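Local atomic coordinates of bluetongue virus COAT protein VP7 (Bluetongue virus, PDB entry 1BVP), a protein that forms trimeric capsomers that coat the VP3 scaffold of the bluetongue virus core and contributes to binding the host cell surface. Residues Q202-G213 / A230-A241; A265-F273 / L286-P297. All coordinates share one frame; numbering follows the deposited sequence.

Contact 1 (202-213 with 230-241) comes first along the chain and closes before contact 2 (265-273 with 286-297) begins. Their centres lie about 50 Å apart, and their nearest atoms about 31 Å apart, so they do not touch. Contact 1 sits in the all-beta part of the subunit, about 40 Å from the centre of the chain. Contact 2 lies in the helical part, about 11 Å from that centre. They share no helix, strand or sheet. Strand 241-252 runs on from contact 1, and helix 263-271 follows it into contact 2. One contact belongs to the beta domain, the other to the helical domain, where segment 265-273 also reaches a neighbouring subunit of the trimer.

Contact 1. Residues Q202-G213 / A230-A241; sequences QQTQAGVTVSVG and ALHVHNPTQQNA
The imidazole of H234 has T209 OG1 at its edge, near the ring plane. One face of the same ring lies against the backbone N of P236, two residues further along the same segment. The side chains of T209 and H234 run side by side in the same direction, and OG1 comes 3.5 Å from H234 CB. At the next hydrogen-bonded pair, on the same face, S211 OG sits 3.4 Å from H232 CB and lies oblique to that ring. With chi1 of 76°, S211 OG stands between its backbone N and carbonyl carbon, which turns it to H232. The polar end of H232 is engaged elsewhere, since ND1 bonds to D170 on strand 168-170.

The other face of the sheet is apolar. V212 CG2 meets L231 CD1 at 3.6 Å, and V210 CG2 lies near V233 CG1. V210 also touches W188, and L231 touches W225.

The backbones pair between these faces. T209 and H234 exchange two N-H...O bonds, as do S211 and H232. G213 N adds a bond to A230 O.

Past the T209-H234 pair the segments draw apart around G207 and T237 and close again at T204 and A241. T204 CG2 and V208 CG2 both pack on A241 CB, the former at 3.7 Å. The N235 amide spans the loop from N235 to Q239: ND2 gives a nearly straight bond to Q239 O, 2.9 Å long and lying in the amide plane, and also bonds to N164 O.

Strands 209-212 and 231-234 form an antiparallel pair at the middle of a four-stranded sheet. Through T204 and A241 the contact continues to strand 241-252, joining this small sheet to the larger antiparallel sheet of the jelly-roll beta-sandwich domain of orbivirus VP7.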
loop_
_atom_site.group_PDB
_atom_site.type_symbol
_atom_site.label_atom_id
_atom_site.label_comp_id
_atom_site.label_asym_id
_atom_site.label_seq_id
_atom_site.Cartn_x
_atom_site.Cartn_y
_atom_site.Cartn_z
ATOM N N GLN A 202 32.897 -14.531 -21.394
ATOM C CA GLN A 202 33.379 -13.405 -22.167
ATOM C C GLN A 202 33.070 -12.150 -21.312
ATOM O O GLN A 202 32.165 -12.164 -20.476
ATOM C CB GLN A 202 32.660 -13.378 -23.513
ATOM C CG GLN A 202 33.095 -12.265 -24.431
ATOM C CD GLN A 202 34.275 -12.637 -25.291
ATOM O OE1 GLN A 202 34.688 -13.800 -25.329
ATOM N NE2 GLN A 202 34.827 -11.653 -25.993
ATOM N N GLN A 203 33.869 -11.100 -21.469
ATOM C CA GLN A 203 33.685 -9.860 -20.717
ATOM C C GLN A 203 33.169 -8.758 -21.615
ATOM O O GLN A 203 33.402 -8.773 -22.831
ATOM C CB GLN A 203 35.020 -9.353 -20.198
ATOM C CG GLN A 203 35.142 -9.308 -18.725
ATOM C CD GLN A 203 35.566 -10.633 -18.177
ATOM O OE1 GLN A 203 34.961 -11.677 -18.471
ATOM N NE2 GLN A 203 36.655 -10.620 -17.409
ATOM N N THR A 204 32.497 -7.787 -21.013
ATOM C CA THR A 204 32.030 -6.630 -21.753
ATOM C C THR A 204 32.997 -5.517 -21.363
ATOM O O THR A 204 33.222 -5.276 -20.170
ATOM C CB THR A 204 30.571 -6.275 -21.419
ATOM O OG1 THR A 204 29.711 -7.323 -21.903
ATOM C CG2 THR A 204 30.181 -4.981 -22.124
ATOM N N GLN A 205 33.678 -4.953 -22.360
ATOM C CA GLN A 205 34.653 -3.878 -22.113
ATOM C C GLN A 205 33.906 -2.580 -21.838
ATOM O O GLN A 205 32.817 -2.369 -22.370
ATOM C CB GLN A 205 35.574 -3.640 -23.341
ATOM C CG GLN A 205 36.486 -4.790 -23.792
ATOM C CD GLN A 205 37.277 -5.383 -22.638
ATOM O OE1 GLN A 205 37.179 -6.589 -22.343
ATOM N NE2 GLN A 205 38.043 -4.536 -21.952
ATOM N N ALA A 206 34.479 -1.698 -21.028
ATOM C CA ALA A 206 33.822 -0.414 -20.783
ATOM C C ALA A 206 33.841 0.349 -22.109
ATOM O O ALA A 206 34.730 0.149 -22.931
ATOM C CB ALA A 206 34.564 0.377 -19.708
ATOM N N GLY A 207 32.849 1.192 -22.347
ATOM C CA GLY A 207 32.864 1.943 -23.589
ATOM C C GLY A 207 31.547 1.866 -24.309
ATOM O O GLY A 207 31.283 2.669 -25.207
ATOM N N VAL A 208 30.737 0.876 -23.935
ATOM C CA VAL A 208 29.412 0.688 -24.521
ATOM C C VAL A 208 28.548 1.856 -24.081
ATOM O O VAL A 208 28.693 2.357 -22.952
ATOM C CB VAL A 208 28.747 -0.588 -24.000
ATOM C CG1 VAL A 208 27.471 -0.855 -24.776
ATOM C CG2 VAL A 208 29.690 -1.751 -24.135
ATOM N N THR A 209 27.665 2.300 -24.964
ATOM C CA THR A 209 26.779 3.402 -24.632
ATOM C C THR A 209 25.329 3.115 -24.986
ATOM O O THR A 209 25.034 2.322 -25.885
ATOM C CB THR A 209 27.181 4.737 -25.327
ATOM O OG1 THR A 209 26.986 4.638 -26.749
ATOM C CG2 THR A 209 28.607 5.099 -25.003
ATOM N N VAL A 210 24.440 3.739 -24.215
ATOM C CA VAL A 210 22.990 3.664 -24.412
ATOM C C VAL A 210 22.557 5.133 -24.472
ATOM O O VAL A 210 23.058 5.975 -23.717
ATOM C CB VAL A 210 22.266 2.943 -23.238
ATOM C CG1 VAL A 210 20.771 2.933 -23.494
ATOM C CG2 VAL A 210 22.758 1.507 -23.113
ATOM N N SER A 211 21.740 5.474 -25.452
ATOM C CA SER A 211 21.296 6.847 -25.564
ATOM C C SER A 211 19.791 6.830 -25.812
ATOM O O SER A 211 19.250 5.885 -26.437
ATOM C CB SER A 211 22.040 7.574 -26.686
ATOM O OG SER A 211 21.542 7.185 -27.958
ATOM N N VAL A 212 19.114 7.827 -25.248
ATOM C CA VAL A 212 17.668 7.933 -25.386
ATOM C C VAL A 212 17.365 9.217 -26.118
ATOM O O VAL A 212 17.766 10.286 -25.672
ATOM C CB VAL A 212 16.951 7.935 -24.010
ATOM C CG1 VAL A 212 15.458 8.016 -24.235
ATOM C CG2 VAL A 212 17.287 6.652 -23.209
ATOM N N GLY A 213 16.686 9.107 -27.259
ATOM C CA GLY A 213 16.379 10.286 -28.056
ATOM C C GLY A 213 17.625 11.102 -28.416
ATOM O O GLY A 213 17.585 12.333 -28.435
ATOM N N ALA A 230 13.961 7.072 -29.603
ATOM C CA ALA A 230 14.859 5.963 -29.928
ATOM C C ALA A 230 15.805 5.566 -28.804
ATOM O O ALA A 230 16.470 6.408 -28.170
ATOM C CB ALA A 230 15.625 6.266 -31.180
ATOM N N LEU A 231 15.846 4.262 -28.574
ATOM C CA LEU A 231 16.676 3.651 -27.543
ATOM C C LEU A 231 17.821 3.040 -28.333
ATOM O O LEU A 231 17.694 1.946 -28.905
ATOM C CB LEU A 231 15.856 2.568 -26.864
ATOM C CG LEU A 231 16.308 2.184 -25.485
ATOM C CD1 LEU A 231 16.540 3.434 -24.701
ATOM C CD2 LEU A 231 15.196 1.391 -24.881
ATOM N N HIS A 232 18.935 3.756 -28.353
ATOM C CA HIS A 232 20.081 3.383 -29.152
ATOM C C HIS A 232 21.301 2.834 -28.414
ATOM O O HIS A 232 21.937 3.532 -27.615
ATOM C CB HIS A 232 20.454 4.614 -29.964
ATOM C CG HIS A 232 21.447 4.353 -31.052
ATOM N ND1 HIS A 232 21.109 3.729 -32.237
ATOM C CD2 HIS A 232 22.764 4.666 -31.150
ATOM C CE1 HIS A 232 22.173 3.673 -33.018
ATOM N NE2 HIS A 232 23.189 4.234 -32.383
ATOM N N VAL A 233 21.650 1.584 -28.706
ATOM C CA VAL A 233 22.820 0.970 -28.082
ATOM C C VAL A 233 24.001 0.981 -29.068
ATOM O O VAL A 233 23.831 0.744 -30.265
ATOM C CB VAL A 233 22.554 -0.473 -27.640
ATOM C CG1 VAL A 233 23.560 -0.850 -26.565
ATOM C CG2 VAL A 233 21.118 -0.634 -27.131
ATOM N N HIS A 234 25.184 1.304 -28.564
ATOM C CA HIS A 234 26.386 1.367 -29.380
ATOM C C HIS A 234 27.586 0.711 -28.677
ATOM O O HIS A 234 27.922 1.058 -27.531
ATOM C CB HIS A 234 26.708 2.834 -29.703
ATOM C CG HIS A 234 27.980 3.037 -30.471
ATOM N ND1 HIS A 234 28.399 2.181 -31.472
ATOM C CD2 HIS A 234 28.930 4.002 -30.378
ATOM C CE1 HIS A 234 29.552 2.608 -31.963
ATOM N NE2 HIS A 234 29.896 3.709 -31.317
ATOM N N ASN A 235 28.191 -0.268 -29.361
ATOM C CA ASN A 235 29.385 -0.974 -28.878
ATOM C C ASN A 235 30.593 -0.493 -29.690
ATOM O O ASN A 235 30.841 -0.994 -30.776
ATOM C CB ASN A 235 29.235 -2.472 -29.100
ATOM C CG ASN A 235 30.440 -3.243 -28.622
ATOM O OD1 ASN A 235 31.278 -2.696 -27.898
ATOM N ND2 ASN A 235 30.543 -4.515 -29.022
ATOM N N PRO A 236 31.312 0.535 -29.216
ATOM C CA PRO A 236 32.476 1.036 -29.956
ATOM C C PRO A 236 33.704 0.150 -29.736
ATOM O O PRO A 236 34.776 0.380 -30.288
ATOM C CB PRO A 236 32.684 2.408 -29.327
ATOM C CG PRO A 236 32.370 2.159 -27.922
ATOM C CD PRO A 236 31.094 1.337 -28.003
ATOM N N THR A 237 33.518 -0.825 -28.866
ATOM C CA THR A 237 34.508 -1.786 -28.463
ATOM C C THR A 237 34.852 -2.803 -29.556
ATOM O O THR A 237 34.068 -3.028 -30.512
ATOM C CB THR A 237 33.981 -2.387 -27.152
ATOM O OG1 THR A 237 34.635 -1.730 -26.069
ATOM C CG2 THR A 237 34.035 -3.910 -27.061
ATOM N N GLN A 238 36.059 -3.370 -29.450
ATOM C CA GLN A 238 36.538 -4.351 -30.429
ATOM C C GLN A 238 36.263 -5.808 -30.069
ATOM O O GLN A 238 36.824 -6.715 -30.660
ATOM C CB GLN A 238 38.027 -4.116 -30.739
ATOM C CG GLN A 238 38.279 -2.906 -31.671
ATOM C CD GLN A 238 37.369 -2.913 -32.932
ATOM O OE1 GLN A 238 37.592 -3.688 -33.865
ATOM N NE2 GLN A 238 36.340 -2.052 -32.945
ATOM N N GLN A 239 35.303 -6.016 -29.173
ATOM C CA GLN A 239 34.905 -7.335 -28.691
ATOM C C GLN A 239 33.397 -7.372 -28.569
ATOM O O GLN A 239 32.751 -6.320 -28.571
ATOM C CB GLN A 239 35.450 -7.550 -27.292
ATOM C CG GLN A 239 36.899 -7.886 -27.180
ATOM C CD GLN A 239 37.186 -8.430 -25.802
ATOM O OE1 GLN A 239 36.598 -9.437 -25.390
ATOM N NE2 GLN A 239 38.029 -7.742 -25.057
ATOM N N ASN A 240 32.834 -8.568 -28.408
ATOM C CA ASN A 240 31.386 -8.679 -28.219
ATOM C C ASN A 240 31.024 -8.054 -26.864
ATOM O O ASN A 240 31.825 -8.078 -25.899
ATOM C CB ASN A 240 30.913 -10.124 -28.187
ATOM C CG ASN A 240 31.428 -10.920 -29.318
ATOM O OD1 ASN A 240 32.402 -11.636 -29.158
ATOM N ND2 ASN A 240 30.800 -10.807 -30.472
ATOM N N ALA A 241 29.805 -7.527 -26.797
ATOM C CA ALA A 241 29.299 -6.896 -25.590
ATOM C C ALA A 241 27.858 -7.294 -25.322
ATOM O O ALA A 241 27.124 -7.705 -26.236
ATOM C CB ALA A 241 29.398 -5.380 -25.714
#

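Contact 2. Residues A265-F273 / L286-P297; sequences AEIFNVYSF and LNRTTLPNMLPP
The Y271 ring fills the centre of the contact, with P296 over one face. P296 CA lies 4.1 Å from the ring centroid, 21° off the normal, which makes a CH-pi contact. P296 N is over the middle of the same face, and V270 CG1, from the same segment as the ring, lies on the opposite face, toward the rim. L286 CD1 approaches obliquely, 3.6 Å from Y271 CE1. One helical turn before Y271, I267 CG2 reaches P296 CB at 3.9 Å. With chi1 at -76°, CG1 of I267 lies beside the backbone N and CG2 points opposite that N, which turns the CG2 branch to P296. P297 CD comes within 4.2 Å of Y271 CE2.

Farther out, the ring edge meets backbone. N293 C lies near the ring plane, and so does P292 O. Y271 OH donates to P292 O at 2.6 Å, with the donor tilted 17° from the carbonyl plane.

The loop is also tied within itself. L286 O accepts from both T289 N and T289 OG1, the latter at 2.7 Å. T289 OG1 in turn accepts from L291 N in an ST turn. N293 ND2 bonds to N287 OD1.

The contact holds segment 286-297, which leaves helix 276-286 and leads toward helix 304-323, against the C-terminal part of helix 263-271. Proline and leucine carbons pack on the tyrosine, while its hydroxyl meets the hydrogen-bonding need of a backbone carbonyl.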
loop_
_atom_site.group_PDB
_atom_site.type_symbol
_atom_site.label_atom_id
_atom_site.label_comp_id
_atom_site.label_asym_id
_atom_site.label_seq_id
_atom_site.Cartn_x
_atom_site.Cartn_y
_atom_site.Cartn_z
ATOM N N ALA A 265 -7.361 -2.854 1.880
ATOM C CA ALA A 265 -7.844 -3.199 3.206
ATOM C C ALA A 265 -9.363 -3.401 3.190
ATOM O O ALA A 265 -9.887 -4.242 3.940
ATOM C CB ALA A 265 -7.459 -2.136 4.168
ATOM N N GLU A 266 -10.078 -2.646 2.340
ATOM C CA GLU A 266 -11.541 -2.800 2.237
ATOM C C GLU A 266 -11.881 -4.135 1.586
ATOM O O GLU A 266 -12.769 -4.877 2.052
ATOM C CB GLU A 266 -12.157 -1.661 1.414
ATOM C CG GLU A 266 -11.906 -0.276 2.006
ATOM C CD GLU A 266 -12.205 -0.199 3.521
ATOM O OE1 GLU A 266 -13.285 -0.680 3.969
ATOM O OE2 GLU A 266 -11.379 0.388 4.260
ATOM N N ILE A 267 -11.206 -4.414 0.473
ATOM C CA ILE A 267 -11.371 -5.676 -0.225
ATOM C C ILE A 267 -11.097 -6.827 0.745
ATOM O O ILE A 267 -11.872 -7.784 0.826
ATOM C CB ILE A 267 -10.409 -5.767 -1.425
ATOM C CG1 ILE A 267 -10.953 -4.895 -2.552
ATOM C CG2 ILE A 267 -10.341 -7.223 -1.929
ATOM C CD1 ILE A 267 -10.006 -4.590 -3.613
ATOM N N PHE A 268 -10.012 -6.729 1.503
ATOM C CA PHE A 268 -9.685 -7.775 2.477
ATOM C C PHE A 268 -10.815 -8.003 3.487
ATOM O O PHE A 268 -11.121 -9.135 3.852
ATOM C CB PHE A 268 -8.399 -7.439 3.237
ATOM C CG PHE A 268 -8.084 -8.422 4.325
ATOM C CD1 PHE A 268 -7.710 -9.724 4.021
ATOM C CD2 PHE A 268 -8.208 -8.068 5.669
ATOM C CE1 PHE A 268 -7.466 -10.659 5.045
ATOM C CE2 PHE A 268 -7.970 -8.991 6.695
ATOM C CZ PHE A 268 -7.599 -10.292 6.376
ATOM N N ASN A 269 -11.363 -6.905 3.990
ATOM C CA ASN A 269 -12.447 -6.953 4.946
ATOM C C ASN A 269 -13.661 -7.676 4.367
ATOM O O ASN A 269 -14.250 -8.507 5.035
ATOM C CB ASN A 269 -12.830 -5.534 5.363
ATOM C CG ASN A 269 -13.803 -5.514 6.547
ATOM O OD1 ASN A 269 -14.755 -4.728 6.573
ATOM N ND2 ASN A 269 -13.575 -6.396 7.519
ATOM N N VAL A 270 -14.045 -7.336 3.139
ATOM C CA VAL A 270 -15.189 -7.959 2.447
ATOM C C VAL A 270 -15.017 -9.468 2.250
ATOM O O VAL A 270 -15.955 -10.233 2.429
ATOM C CB VAL A 270 -15.368 -7.362 1.033
ATOM C CG1 VAL A 270 -16.352 -8.184 0.233
ATOM C CG2 VAL A 270 -15.754 -5.884 1.104
ATOM N N TYR A 271 -13.822 -9.898 1.851
ATOM C CA TYR A 271 -13.596 -11.318 1.599
ATOM C C TYR A 271 -13.228 -12.163 2.793
ATOM O O TYR A 271 -13.043 -13.360 2.659
ATOM C CB TYR A 271 -12.627 -11.521 0.441
ATOM C CG TYR A 271 -13.196 -11.100 -0.903
ATOM C CD1 TYR A 271 -14.096 -11.910 -1.581
ATOM C CD2 TYR A 271 -12.861 -9.872 -1.483
ATOM C CE1 TYR A 271 -14.669 -11.515 -2.810
ATOM C CE2 TYR A 271 -13.429 -9.467 -2.715
ATOM C CZ TYR A 271 -14.327 -10.300 -3.360
ATOM O OH TYR A 271 -14.878 -9.920 -4.568
ATOM N N SER A 272 -13.127 -11.559 3.967
ATOM C CA SER A 272 -12.848 -12.340 5.164
ATOM C C SER A 272 -14.048 -13.227 5.434
ATOM O O SER A 272 -15.210 -12.928 5.069
ATOM C CB SER A 272 -12.590 -11.461 6.361
ATOM O OG SER A 272 -11.359 -10.832 6.169
ATOM N N PHE A 273 -13.750 -14.313 6.116
ATOM C CA PHE A 273 -14.735 -15.321 6.410
ATOM C C PHE A 273 -15.802 -14.909 7.416
ATOM O O PHE A 273 -16.996 -14.948 7.088
ATOM C CB PHE A 273 -13.995 -16.580 6.874
ATOM C CG PHE A 273 -14.901 -17.721 7.229
ATOM C CD1 PHE A 273 -15.768 -18.271 6.261
ATOM C CD2 PHE A 273 -14.894 -18.250 8.524
ATOM C CE1 PHE A 273 -16.623 -19.341 6.578
ATOM C CE2 PHE A 273 -15.745 -19.320 8.865
ATOM C CZ PHE A 273 -16.612 -19.867 7.876
ATOM N N LEU A 286 -22.383 -10.777 -3.848
ATOM C CA LEU A 286 -21.424 -10.614 -4.941
ATOM C C LEU A 286 -21.827 -11.349 -6.237
ATOM O O LEU A 286 -21.429 -10.929 -7.336
ATOM C CB LEU A 286 -20.011 -10.968 -4.474
ATOM C CG LEU A 286 -19.388 -9.914 -3.541
ATOM C CD1 LEU A 286 -18.078 -10.363 -2.968
ATOM C CD2 LEU A 286 -19.225 -8.561 -4.239
ATOM N N ASN A 287 -22.673 -12.383 -6.130
ATOM C CA ASN A 287 -23.150 -13.121 -7.326
ATOM C C ASN A 287 -23.957 -12.264 -8.260
ATOM O O ASN A 287 -24.232 -12.651 -9.384
ATOM C CB ASN A 287 -24.030 -14.325 -6.965
ATOM C CG ASN A 287 -23.220 -15.488 -6.441
ATOM O OD1 ASN A 287 -22.017 -15.586 -6.729
ATOM N ND2 ASN A 287 -23.852 -16.371 -5.660
ATOM N N ARG A 288 -24.403 -11.127 -7.767
ATOM C CA ARG A 288 -25.228 -10.225 -8.540
ATOM C C ARG A 288 -24.372 -9.132 -9.140
ATOM O O ARG A 288 -24.895 -8.134 -9.627
ATOM C CB ARG A 288 -26.272 -9.605 -7.605
ATOM C CG ARG A 288 -27.662 -10.216 -7.609
ATOM C CD ARG A 288 -27.788 -11.631 -7.065
ATOM N NE ARG A 288 -28.028 -12.595 -8.138
ATOM C CZ ARG A 288 -28.819 -12.400 -9.201
ATOM N NH1 ARG A 288 -29.522 -11.273 -9.382
ATOM N NH2 ARG A 288 -28.778 -13.290 -10.185
ATOM N N THR A 289 -23.054 -9.300 -9.075
ATOM C CA THR A 289 -22.121 -8.304 -9.592
ATOM C C THR A 289 -21.069 -8.938 -10.513
ATOM O O THR A 289 -21.072 -10.153 -10.753
ATOM C CB THR A 289 -21.394 -7.583 -8.424
ATOM O OG1 THR A 289 -20.432 -8.467 -7.836
ATOM C CG2 THR A 289 -22.396 -7.163 -7.331
ATOM N N THR A 290 -20.150 -8.119 -11.017
ATOM C CA THR A 290 -19.098 -8.621 -11.898
ATOM C C THR A 290 -17.841 -8.936 -11.110
ATOM O O THR A 290 -16.797 -9.247 -11.684
ATOM C CB THR A 290 -18.777 -7.628 -13.015
ATOM O OG1 THR A 290 -18.582 -6.327 -12.460
ATOM C CG2 THR A 290 -19.927 -7.571 -13.998
ATOM N N LEU A 291 -17.963 -8.875 -9.791
ATOM C CA LEU A 291 -16.876 -9.149 -8.889
ATOM C C LEU A 291 -16.893 -10.622 -8.500
ATOM O O LEU A 291 -17.938 -11.276 -8.542
ATOM C CB LEU A 291 -17.061 -8.335 -7.615
ATOM C CG LEU A 291 -16.396 -7.012 -7.240
ATOM C CD1 LEU A 291 -15.571 -6.428 -8.315
ATOM C CD2 LEU A 291 -17.492 -6.056 -6.813
ATOM N N PRO A 292 -15.709 -11.200 -8.254
ATOM C CA PRO A 292 -15.676 -12.605 -7.851
ATOM C C PRO A 292 -16.397 -12.705 -6.501
ATOM O O PRO A 292 -16.320 -11.801 -5.665
ATOM C CB PRO A 292 -14.174 -12.903 -7.733
ATOM C CG PRO A 292 -13.510 -11.540 -7.706
ATOM C CD PRO A 292 -14.361 -10.727 -8.621
ATOM N N ASN A 293 -17.094 -13.809 -6.288
ATOM C CA ASN A 293 -17.859 -13.983 -5.078
ATOM C C ASN A 293 -17.132 -14.453 -3.827
ATOM O O ASN A 293 -17.691 -14.376 -2.737
ATOM C CB ASN A 293 -19.105 -14.813 -5.369
ATOM C CG ASN A 293 -18.789 -16.262 -5.649
ATOM O OD1 ASN A 293 -17.659 -16.728 -5.440
ATOM N ND2 ASN A 293 -19.784 -16.997 -6.115
ATOM N N MET A 294 -15.937 -15.025 -3.945
ATOM C CA MET A 294 -15.239 -15.408 -2.708
ATOM C C MET A 294 -13.743 -15.235 -2.630
ATOM O O MET A 294 -13.147 -15.424 -1.578
ATOM C CB MET A 294 -15.708 -16.741 -2.106
ATOM C CG MET A 294 -15.767 -17.943 -2.997
ATOM S SD MET A 294 -16.326 -19.303 -1.968
ATOM C CE MET A 294 -17.994 -19.470 -2.467
ATOM N N LEU A 295 -13.139 -14.785 -3.718
ATOM C CA LEU A 295 -11.702 -14.527 -3.721
ATOM C C LEU A 295 -11.526 -13.168 -4.357
ATOM O O LEU A 295 -12.255 -12.819 -5.289
ATOM C CB LEU A 295 -10.934 -15.585 -4.526
ATOM C CG LEU A 295 -10.901 -16.987 -3.913
ATOM C CD1 LEU A 295 -10.472 -17.989 -4.930
ATOM C CD2 LEU A 295 -10.004 -17.017 -2.707
ATOM N N PRO A 296 -10.619 -12.349 -3.800
ATOM C CA PRO A 296 -10.354 -11.009 -4.336
ATOM C C PRO A 296 -10.026 -11.122 -5.818
ATOM O O PRO A 296 -9.396 -12.105 -6.264
ATOM C CB PRO A 296 -9.093 -10.567 -3.586
ATOM C CG PRO A 296 -9.051 -11.426 -2.338
ATOM C CD PRO A 296 -9.702 -12.720 -2.705
ATOM N N PRO A 297 -10.430 -10.118 -6.603
ATOM C CA PRO A 297 -10.156 -10.122 -8.045
ATOM C C PRO A 297 -8.635 -10.119 -8.346
ATOM O O PRO A 297 -7.816 -9.755 -7.515
ATOM C CB PRO A 297 -10.853 -8.845 -8.524
ATOM C CG PRO A 297 -10.871 -7.964 -7.304
ATOM C CD PRO A 297 -11.158 -8.908 -6.183
#